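Local coordinates for Alr1585 protein (Nostoc sp., PDB 5C2I) that probably uses hydrogen peroxide to oxidise dyes and related substrates, as a haem-containing DyP-type peroxidase that assembles as a tetramer, at residues Glu126-Asp134 with Phe397-Asn406; Thr334-Arg342 with Asp351-Gly359. The protein carries 1 engineered substitution. All blocks are in the same frame, centred on the assembly; numbering follows the deposited sequence.

Contact 1 (Glu126-Asp134 with Phe397-Asn406); sequences EEIRSSLGD and FNFMQSRWAN. With HEM (protoporphyrin IX containing Fe), chain E.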
# COMPACT_ATOMS: atom_id res chain seq x y z
N GLU A 126 -20.99 -7.25 -44.25
CA GLU A 126 -22.31 -6.70 -43.98
C GLU A 126 -23.30 -7.74 -43.42
O GLU A 126 -24.10 -7.42 -42.54
CB GLU A 126 -22.87 -6.03 -45.28
CG GLU A 126 -24.30 -5.52 -45.20
CD GLU A 126 -24.50 -4.45 -44.14
OE1 GLU A 126 -23.49 -3.87 -43.64
OE2 GLU A 126 -25.66 -4.23 -43.74
N GLU A 127 -23.20 -8.98 -43.89
CA GLU A 127 -24.09 -10.04 -43.40
C GLU A 127 -23.75 -10.36 -41.94
O GLU A 127 -24.63 -10.51 -41.11
CB GLU A 127 -23.94 -11.34 -44.21
CG GLU A 127 -24.47 -11.30 -45.62
CD GLU A 127 -24.24 -12.62 -46.37
OE1 GLU A 127 -24.13 -13.73 -45.76
OE2 GLU A 127 -24.13 -12.55 -47.59
N ILE A 128 -22.47 -10.42 -41.63
CA ILE A 128 -22.02 -10.59 -40.26
C ILE A 128 -22.51 -9.46 -39.35
O ILE A 128 -23.08 -9.72 -38.28
CB ILE A 128 -20.47 -10.65 -40.18
CG1 ILE A 128 -19.97 -11.93 -40.87
CG2 ILE A 128 -19.98 -10.54 -38.74
CD1 ILE A 128 -20.24 -13.21 -40.11
N ARG A 129 -22.28 -8.21 -39.77
CA ARG A 129 -22.74 -7.06 -39.02
C ARG A 129 -24.24 -7.12 -38.74
O ARG A 129 -24.66 -6.93 -37.59
CB ARG A 129 -22.42 -5.76 -39.78
CG ARG A 129 -22.71 -4.51 -39.00
CD ARG A 129 -22.74 -3.31 -39.93
NE ARG A 129 -23.85 -3.30 -40.84
CZ ARG A 129 -25.04 -2.89 -40.48
NH1 ARG A 129 -25.28 -2.52 -39.23
NH2 ARG A 129 -26.03 -2.87 -41.38
N SER A 130 -25.02 -7.34 -39.78
CA SER A 130 -26.46 -7.47 -39.66
C SER A 130 -26.88 -8.57 -38.69
O SER A 130 -27.71 -8.34 -37.81
CB SER A 130 -27.07 -7.73 -41.04
OG SER A 130 -28.46 -7.86 -40.92
N SER A 131 -26.28 -9.76 -38.81
CA SER A 131 -26.57 -10.88 -37.91
C SER A 131 -26.25 -10.59 -36.43
O SER A 131 -27.00 -10.98 -35.53
CB SER A 131 -25.87 -12.15 -38.41
OG SER A 131 -24.47 -12.05 -38.16
N LEU A 132 -25.16 -9.86 -36.16
CA LEU A 132 -24.81 -9.50 -34.79
C LEU A 132 -25.60 -8.31 -34.23
O LEU A 132 -25.57 -8.05 -33.01
CB LEU A 132 -23.33 -9.18 -34.71
CG LEU A 132 -22.41 -10.36 -35.10
CD1 LEU A 132 -20.98 -9.89 -35.11
CD2 LEU A 132 -22.57 -11.50 -34.08
N GLY A 133 -26.28 -7.57 -35.09
CA GLY A 133 -26.95 -6.30 -34.68
C GLY A 133 -25.96 -5.17 -34.47
O GLY A 133 -26.27 -4.16 -33.78
N ASP A 134 -24.79 -5.33 -35.08
CA ASP A 134 -23.67 -4.42 -34.86
C ASP A 134 -23.88 -3.10 -35.57
O ASP A 134 -24.65 -3.01 -36.55
CB ASP A 134 -22.35 -5.06 -35.37
CG ASP A 134 -21.60 -5.84 -34.31
OD1 ASP A 134 -21.94 -5.78 -33.10
OD2 ASP A 134 -20.63 -6.49 -34.70
N PHE A 397 -19.29 -17.87 -30.47
CA PHE A 397 -19.56 -16.45 -30.26
C PHE A 397 -20.76 -15.92 -31.08
O PHE A 397 -21.62 -15.21 -30.53
CB PHE A 397 -18.36 -15.55 -30.50
CG PHE A 397 -18.72 -14.11 -30.51
CD1 PHE A 397 -18.88 -13.42 -29.32
CD2 PHE A 397 -19.00 -13.45 -31.70
CE1 PHE A 397 -19.33 -12.09 -29.33
CE2 PHE A 397 -19.42 -12.14 -31.70
CZ PHE A 397 -19.58 -11.46 -30.51
N ASN A 398 -20.76 -16.11 -32.40
CA ASN A 398 -21.82 -15.51 -33.21
C ASN A 398 -23.20 -16.01 -32.79
O ASN A 398 -24.19 -15.25 -32.82
CB ASN A 398 -21.63 -15.74 -34.71
CG ASN A 398 -20.66 -14.77 -35.36
OD1 ASN A 398 -19.87 -14.10 -34.69
ND2 ASN A 398 -20.69 -14.70 -36.67
N PHE A 399 -23.27 -17.30 -32.49
CA PHE A 399 -24.50 -17.95 -32.02
C PHE A 399 -24.97 -17.33 -30.70
O PHE A 399 -26.13 -16.96 -30.58
CB PHE A 399 -24.26 -19.44 -31.87
CG PHE A 399 -25.50 -20.26 -31.76
CD1 PHE A 399 -26.16 -20.39 -30.53
CD2 PHE A 399 -25.99 -20.97 -32.86
CE1 PHE A 399 -27.31 -21.17 -30.42
CE2 PHE A 399 -27.12 -21.77 -32.74
CZ PHE A 399 -27.81 -21.83 -31.53
N MET A 400 -24.05 -17.17 -29.76
CA MET A 400 -24.35 -16.66 -28.46
C MET A 400 -24.91 -15.23 -28.57
O MET A 400 -25.95 -14.91 -27.95
CB MET A 400 -23.13 -16.72 -27.58
CG MET A 400 -23.33 -16.37 -26.14
SD MET A 400 -21.82 -16.63 -25.19
CE MET A 400 -21.84 -18.41 -25.08
N GLN A 401 -24.24 -14.37 -29.34
CA GLN A 401 -24.70 -12.98 -29.51
C GLN A 401 -26.03 -12.94 -30.28
O GLN A 401 -26.99 -12.27 -29.84
CB GLN A 401 -23.65 -12.16 -30.24
CG GLN A 401 -24.00 -10.67 -30.37
CD GLN A 401 -23.74 -9.89 -29.11
OE1 GLN A 401 -22.65 -9.94 -28.52
NE2 GLN A 401 -24.74 -9.17 -28.66
N SER A 402 -26.07 -13.60 -31.43
CA SER A 402 -27.16 -13.40 -32.36
C SER A 402 -28.43 -14.19 -32.04
O SER A 402 -29.53 -13.73 -32.32
CB SER A 402 -26.70 -13.65 -33.81
OG SER A 402 -26.53 -15.04 -34.07
N ARG A 403 -28.27 -15.38 -31.46
CA ARG A 403 -29.40 -16.27 -31.21
C ARG A 403 -29.85 -16.26 -29.77
O ARG A 403 -31.00 -16.61 -29.46
CB ARG A 403 -29.05 -17.71 -31.63
CG ARG A 403 -28.55 -17.83 -33.08
CD ARG A 403 -29.67 -17.98 -34.08
NE ARG A 403 -30.49 -19.19 -33.85
CZ ARG A 403 -30.38 -20.36 -34.50
NH1 ARG A 403 -29.47 -20.53 -35.45
NH2 ARG A 403 -31.20 -21.37 -34.18
N TRP A 404 -28.96 -15.92 -28.85
CA TRP A 404 -29.27 -15.93 -27.41
C TRP A 404 -29.40 -14.51 -26.83
O TRP A 404 -30.49 -14.13 -26.38
CB TRP A 404 -28.24 -16.75 -26.62
CG TRP A 404 -28.35 -18.24 -26.89
CD1 TRP A 404 -29.31 -18.89 -27.63
CD2 TRP A 404 -27.51 -19.27 -26.32
NE1 TRP A 404 -29.08 -20.25 -27.59
CE2 TRP A 404 -28.00 -20.49 -26.78
CE3 TRP A 404 -26.41 -19.26 -25.47
CZ2 TRP A 404 -27.41 -21.73 -26.40
CZ3 TRP A 404 -25.80 -20.47 -25.12
CH2 TRP A 404 -26.30 -21.69 -25.59
N ALA A 405 -28.33 -13.74 -26.88
CA ALA A 405 -28.34 -12.40 -26.29
C ALA A 405 -29.32 -11.43 -26.96
O ALA A 405 -30.14 -10.79 -26.28
CB ALA A 405 -26.94 -11.83 -26.23
N ASN A 406 -29.27 -11.31 -28.27
CA ASN A 406 -30.09 -10.32 -28.97
C ASN A 406 -31.59 -10.59 -29.00
O ASN A 406 -32.36 -9.66 -28.78
CB ASN A 406 -29.59 -10.13 -30.40
CG ASN A 406 -28.20 -9.52 -30.48
OD1 ASN A 406 -27.64 -9.06 -29.48
ND2 ASN A 406 -27.65 -9.51 -31.68
CHA HEM E . -20.31 -13.78 -17.93
CHB HEM E . -19.83 -8.98 -18.03
CHC HEM E . -19.76 -9.12 -22.87
CHD HEM E . -20.49 -13.88 -22.72
C1A HEM E . -20.21 -12.46 -17.53
C2A HEM E . -20.25 -12.00 -16.18
C3A HEM E . -20.11 -10.65 -16.22
C4A HEM E . -19.97 -10.29 -17.57
CMA HEM E . -20.05 -9.70 -15.05
CAA HEM E . -20.40 -12.84 -14.91
CBA HEM E . -19.13 -13.41 -14.27
CGA HEM E . -18.45 -14.32 -15.25
O1A HEM E . -18.80 -15.53 -15.39
O2A HEM E . -17.54 -13.86 -15.94
C1B HEM E . -19.73 -8.63 -19.38
C2B HEM E . -19.51 -7.29 -19.84
C3B HEM E . -19.45 -7.32 -21.17
C4B HEM E . -19.69 -8.72 -21.53
CMB HEM E . -19.35 -6.10 -18.96
CAB HEM E . -19.17 -6.26 -22.17
CBB HEM E . -18.50 -5.13 -21.90
C1C HEM E . -20.00 -10.44 -23.27
C2C HEM E . -20.23 -10.87 -24.56
C3C HEM E . -20.46 -12.22 -24.51
C4C HEM E . -20.35 -12.60 -23.17
CMC HEM E . -20.17 -10.06 -25.83
CAC HEM E . -20.80 -13.15 -25.58
CBC HEM E . -21.44 -12.92 -26.70
C1D HEM E . -20.37 -14.20 -21.37
C2D HEM E . -20.44 -15.59 -20.92
C3D HEM E . -20.44 -15.57 -19.60
C4D HEM E . -20.32 -14.14 -19.25
CMD HEM E . -20.53 -16.84 -21.78
CAD HEM E . -20.46 -16.77 -18.69
CBD HEM E . -21.88 -17.28 -18.38
CGD HEM E . -21.79 -18.49 -17.51
O1D HEM E . -22.42 -18.45 -16.46
O2D HEM E . -21.12 -19.53 -17.84
NA HEM E . -20.12 -11.39 -18.38
NB HEM E . -19.90 -9.40 -20.40
NC HEM E . -20.17 -11.48 -22.40
ND HEM E . -20.37 -13.36 -20.33
FE HEM E . -20.18 -11.44 -20.37
O HOH W 1 -29.11 -10.22 -34.02
O HOH W 2 -17.85 -11.57 -20.61

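Contact 2 (Thr334-Arg342 with Asp351-Gly359); sequences TNPRGDTAR and DEAFKEERG. With HEM (protoporphyrin IX containing Fe), chain E; EDO (1,2-ethanediol), chain G.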
# COMPACT_ATOMS: atom_id res chain seq x y z
N THR A 334 -26.44 -16.06 -21.76
CA THR A 334 -25.22 -16.53 -22.39
C THR A 334 -24.89 -17.96 -22.01
O THR A 334 -24.20 -18.65 -22.77
CB THR A 334 -24.02 -15.61 -22.10
OG1 THR A 334 -23.81 -15.53 -20.68
CG2 THR A 334 -24.23 -14.24 -22.64
N ASN A 335 -25.34 -18.41 -20.84
CA ASN A 335 -25.19 -19.78 -20.42
C ASN A 335 -26.47 -20.27 -19.77
O ASN A 335 -26.70 -20.08 -18.57
CB ASN A 335 -24.02 -20.00 -19.49
CG ASN A 335 -23.83 -21.49 -19.16
OD1 ASN A 335 -24.65 -22.33 -19.58
ND2 ASN A 335 -22.82 -21.82 -18.38
N PRO A 336 -27.35 -20.85 -20.58
CA PRO A 336 -28.66 -21.22 -20.05
C PRO A 336 -28.65 -22.37 -19.04
O PRO A 336 -29.70 -22.68 -18.46
CB PRO A 336 -29.46 -21.60 -21.33
CG PRO A 336 -28.78 -20.89 -22.44
CD PRO A 336 -27.32 -20.91 -22.06
N ARG A 337 -27.49 -23.04 -18.89
CA ARG A 337 -27.31 -24.19 -18.01
C ARG A 337 -28.47 -25.20 -18.05
O ARG A 337 -28.92 -25.71 -17.00
CB ARG A 337 -27.05 -23.73 -16.55
CG ARG A 337 -25.85 -22.81 -16.47
CD ARG A 337 -25.43 -22.51 -15.04
NE ARG A 337 -24.32 -21.56 -15.07
CZ ARG A 337 -23.23 -21.58 -14.29
NH1 ARG A 337 -23.04 -22.50 -13.35
NH2 ARG A 337 -22.33 -20.60 -14.45
N GLY A 338 -28.96 -25.48 -19.25
CA GLY A 338 -30.06 -26.42 -19.43
C GLY A 338 -31.40 -25.86 -19.85
O GLY A 338 -32.30 -26.65 -20.22
N ASP A 339 -31.59 -24.54 -19.79
CA ASP A 339 -32.94 -23.98 -20.17
C ASP A 339 -33.35 -24.42 -21.56
O ASP A 339 -34.54 -24.67 -21.79
CB ASP A 339 -32.98 -22.43 -20.15
CG ASP A 339 -33.07 -21.84 -18.77
OD1 ASP A 339 -33.47 -22.54 -17.79
OD2 ASP A 339 -32.71 -20.64 -18.64
N THR A 340 -32.41 -24.51 -22.51
CA THR A 340 -32.80 -24.84 -23.90
C THR A 340 -33.16 -26.32 -24.06
O THR A 340 -34.01 -26.70 -24.88
CB THR A 340 -31.75 -24.48 -24.97
OG1 THR A 340 -30.63 -25.38 -24.90
CG2 THR A 340 -31.29 -23.03 -24.84
N ALA A 341 -32.56 -27.15 -23.20
CA ALA A 341 -32.82 -28.57 -23.19
C ALA A 341 -34.17 -28.90 -22.57
O ALA A 341 -34.79 -29.89 -22.94
CB ALA A 341 -31.69 -29.30 -22.47
N ARG A 342 -34.64 -28.11 -21.62
CA ARG A 342 -36.00 -28.24 -21.11
C ARG A 342 -37.07 -27.64 -21.97
O ARG A 342 -38.15 -28.22 -22.15
CB ARG A 342 -36.18 -27.44 -19.84
CG ARG A 342 -35.62 -28.08 -18.63
CD ARG A 342 -35.99 -27.21 -17.44
NE ARG A 342 -35.07 -26.08 -17.32
CZ ARG A 342 -33.84 -26.15 -16.81
NH1 ARG A 342 -33.37 -27.31 -16.36
NH2 ARG A 342 -33.07 -25.07 -16.74
N ASP A 351 -30.63 -34.98 -22.57
CA ASP A 351 -29.18 -35.13 -22.53
C ASP A 351 -28.50 -34.68 -23.82
O ASP A 351 -27.48 -33.99 -23.77
CB ASP A 351 -28.77 -36.59 -22.21
CG ASP A 351 -29.05 -36.96 -20.77
OD1 ASP A 351 -29.37 -36.06 -19.95
OD2 ASP A 351 -28.98 -38.16 -20.46
N GLU A 352 -29.06 -35.08 -24.96
CA GLU A 352 -28.50 -34.69 -26.25
C GLU A 352 -28.63 -33.17 -26.43
O GLU A 352 -27.69 -32.52 -26.88
CB GLU A 352 -29.20 -35.38 -27.42
CG GLU A 352 -28.98 -36.89 -27.58
CD GLU A 352 -29.71 -37.77 -26.54
OE1 GLU A 352 -30.49 -37.23 -25.67
OE2 GLU A 352 -29.51 -39.02 -26.58
N ALA A 353 -29.78 -32.62 -26.07
CA ALA A 353 -30.03 -31.20 -26.22
C ALA A 353 -29.09 -30.36 -25.31
O ALA A 353 -28.63 -29.32 -25.72
CB ALA A 353 -31.49 -30.87 -25.94
N PHE A 354 -28.84 -30.83 -24.09
CA PHE A 354 -27.92 -30.16 -23.18
C PHE A 354 -26.48 -30.19 -23.73
O PHE A 354 -25.77 -29.19 -23.68
CB PHE A 354 -28.04 -30.76 -21.79
CG PHE A 354 -27.31 -30.02 -20.70
CD1 PHE A 354 -27.23 -28.65 -20.68
CD2 PHE A 354 -26.76 -30.74 -19.62
CE1 PHE A 354 -26.59 -27.97 -19.67
CE2 PHE A 354 -26.09 -30.07 -18.61
CZ PHE A 354 -26.04 -28.68 -18.62
N LYS A 355 -26.06 -31.32 -24.30
CA LYS A 355 -24.73 -31.40 -24.93
C LYS A 355 -24.62 -30.36 -26.05
O LYS A 355 -23.63 -29.67 -26.17
CB LYS A 355 -24.42 -32.80 -25.44
CG LYS A 355 -24.02 -33.76 -24.35
CD LYS A 355 -23.43 -35.05 -24.91
CE LYS A 355 -23.28 -36.06 -23.78
NZ LYS A 355 -24.52 -36.83 -23.56
N GLU A 356 -25.66 -30.26 -26.87
CA GLU A 356 -25.70 -29.31 -27.95
C GLU A 356 -25.66 -27.88 -27.42
O GLU A 356 -24.92 -27.03 -27.92
CB GLU A 356 -26.99 -29.55 -28.75
CG GLU A 356 -26.97 -28.97 -30.13
CD GLU A 356 -28.24 -29.32 -30.88
OE1 GLU A 356 -28.48 -30.56 -31.08
OE2 GLU A 356 -28.98 -28.39 -31.25
N GLU A 357 -26.47 -27.60 -26.39
CA GLU A 357 -26.43 -26.28 -25.73
C GLU A 357 -25.01 -25.94 -25.25
O GLU A 357 -24.52 -24.81 -25.45
CB GLU A 357 -27.39 -26.24 -24.55
CG GLU A 357 -27.52 -24.89 -23.90
CD GLU A 357 -28.25 -24.95 -22.60
OE1 GLU A 357 -29.49 -25.16 -22.63
OE2 GLU A 357 -27.58 -24.85 -21.53
N ARG A 358 -24.36 -26.90 -24.60
CA ARG A 358 -23.00 -26.70 -24.07
C ARG A 358 -21.96 -26.49 -25.18
O ARG A 358 -20.89 -25.91 -24.93
CB ARG A 358 -22.60 -27.86 -23.15
CG ARG A 358 -23.37 -27.91 -21.84
CD ARG A 358 -23.26 -29.28 -21.16
NE ARG A 358 -21.88 -29.66 -20.89
CZ ARG A 358 -21.15 -29.26 -19.84
NH1 ARG A 358 -21.66 -28.48 -18.91
NH2 ARG A 358 -19.89 -29.68 -19.72
N GLY A 359 -22.27 -26.94 -26.41
CA GLY A 359 -21.37 -26.80 -27.53
C GLY A 359 -21.25 -25.36 -28.02
O GLY A 359 -20.33 -25.04 -28.78
CHA HEM E . -20.31 -13.78 -17.93
CHB HEM E . -19.83 -8.98 -18.03
CHC HEM E . -19.76 -9.12 -22.87
CHD HEM E . -20.49 -13.88 -22.72
C1A HEM E . -20.21 -12.46 -17.53
C2A HEM E . -20.25 -12.00 -16.18
C3A HEM E . -20.11 -10.65 -16.22
C4A HEM E . -19.97 -10.29 -17.57
CMA HEM E . -20.05 -9.70 -15.05
CAA HEM E . -20.40 -12.84 -14.91
CBA HEM E . -19.13 -13.41 -14.27
CGA HEM E . -18.45 -14.32 -15.25
O1A HEM E . -18.80 -15.53 -15.39
O2A HEM E . -17.54 -13.86 -15.94
C1B HEM E . -19.73 -8.63 -19.38
C2B HEM E . -19.51 -7.29 -19.84
C3B HEM E . -19.45 -7.32 -21.17
C4B HEM E . -19.69 -8.72 -21.53
CMB HEM E . -19.35 -6.10 -18.96
CAB HEM E . -19.17 -6.26 -22.17
CBB HEM E . -18.50 -5.13 -21.90
C1C HEM E . -20.00 -10.44 -23.27
C2C HEM E . -20.23 -10.87 -24.56
C3C HEM E . -20.46 -12.22 -24.51
C4C HEM E . -20.35 -12.60 -23.17
CMC HEM E . -20.17 -10.06 -25.83
CAC HEM E . -20.80 -13.15 -25.58
CBC HEM E . -21.44 -12.92 -26.70
C1D HEM E . -20.37 -14.20 -21.37
C2D HEM E . -20.44 -15.59 -20.92
C3D HEM E . -20.44 -15.57 -19.60
C4D HEM E . -20.32 -14.14 -19.25
CMD HEM E . -20.53 -16.84 -21.78
CAD HEM E . -20.46 -16.77 -18.69
CBD HEM E . -21.88 -17.28 -18.38
CGD HEM E . -21.79 -18.49 -17.51
O1D HEM E . -22.42 -18.45 -16.46
O2D HEM E . -21.12 -19.53 -17.84
NA HEM E . -20.12 -11.39 -18.38
NB HEM E . -19.90 -9.40 -20.40
NC HEM E . -20.17 -11.48 -22.40
ND HEM E . -20.37 -13.36 -20.33
FE HEM E . -20.18 -11.44 -20.37
C1 EDO G . -18.24 -26.65 -31.99
O1 EDO G . -18.71 -25.30 -32.10
C2 EDO G . -18.76 -27.43 -30.78
O2 EDO G . -18.57 -26.82 -29.51
O HOH W 3 -24.83 -24.60 -21.29
O HOH W 4 -30.27 -27.24 -26.86
O HOH W 2 -17.85 -11.57 -20.61

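Contact 1 (Glu126-Asp134 with Phe397-Asn406)
N406 turns its CG anti to its own carbonyl carbon (chi1 -66°), and L132 does the same (chi1 -61°). The first torsion aims the N406 amide at the end of helix 126-132; the second lays CD2 of L132 against helix 397-405. The axes of the two short helical segments run at 46° to each other, and the first ends in a Schellman motif at G133. Their two parts of the chain belong to the two sequence halves of the DyP peroxidase, both of the dimeric alpha+beta barrel clan. ND2 of N406 donates to O of L132 at 2.9 Å. The donor sits well above the carbonyl plane. The same carbonyl also accepts from Q423. A water accepts from N406 ND2 and donates to O of S131 (2.7 Å). OD1 of N406 takes NE2 of Q401, which also bonds I421 O, and the backbone N of Q423; this fixes the amide's rotation. Replacing N406 by an alanine is likely to cost L132 O and Q401 NE2 one of their two partners each, and to leave the Q423 N-H without this acceptor. Beside this polar end methyl groups pack on a ring and on an amide. CD2 of L132 lies 4.0 Å from CE2 of F397. CD1 of I128 touches ND2 of N398, the two side chains crossing at about a right angle; N398 OD1 is paired with Y455 OH. Helix 397-405 also borders the haem; F397 and Q401 touch both it and L132. M400 SD lies 3.6 Å from haem CAC, and CE1 of F397 comes within 3.5 Å of the vinyl carbon CBC.

Contact 2 (Thr334-Arg342 with Asp351-Gly359)
The carboxylate of E357 gathers three hydrogen bonds from the turn and helix start at 338-340. OE2 accepts from G338 N at 2.7 Å on its syn lone pair. OE1 accepts from T340 N at 3.0 Å, nearly in line with its C-O bond. It also takes OG1 of T340 at 2.5 Å, on the anti lone pair. E357 is extended beyond CG, with CG anti to its backbone N (chi1 -174°), and this carries the acid across to the start of helix 339-343. G338 is the N-cap residue there, so N-H groups at the helix start, those of G338 and T340, probably help to stabilise the negative charge. A water joins OE2 of E357 to OD1 of N335. That oxygen also accepts R337 N, closing an Asx turn, while ND2 of N335 donates to haem O2D at 2.9 Å. NH2 of R337 meets haem O1D in the guanidinium plane, and NH1 binds the F314 carbonyl. Farther out, F354 brings CE1 to 3.5 Å from G338 N, and CD of R358 lies over one face of its ring. CB of A341 packs on CB of A353 at 3.8 Å. A second water links T340 OG1 to A353 O. The contact thus ties helix 339-343 to helix 350-358, and the loop before the first carries N335 and R337 to a haem propionate. W404 of helix 397-405 packs against P336 and E357 from outside the pair.

Overall arrangement
Contacts 1 and 2 lie with their centres about 19 Å apart, and both touch the haem. Along the chain contact 2 is nested inside the loop closed by contact 1: helix 126-132 comes first, then helices 339-343 and 350-358, then helix 397-405. Contact 1 joins the two sequence halves, whereas contact 2 is local to the C-terminal one. They meet directly through helix 397-405. M400 CE and W404 CZ3 pack on the carbonyl O of T334. Helix 397-405 therefore borders the haem at one of its vinyl groups and the neighbouring methyls, while 334-337 holds a propionate, and together they form part of the pocket wall.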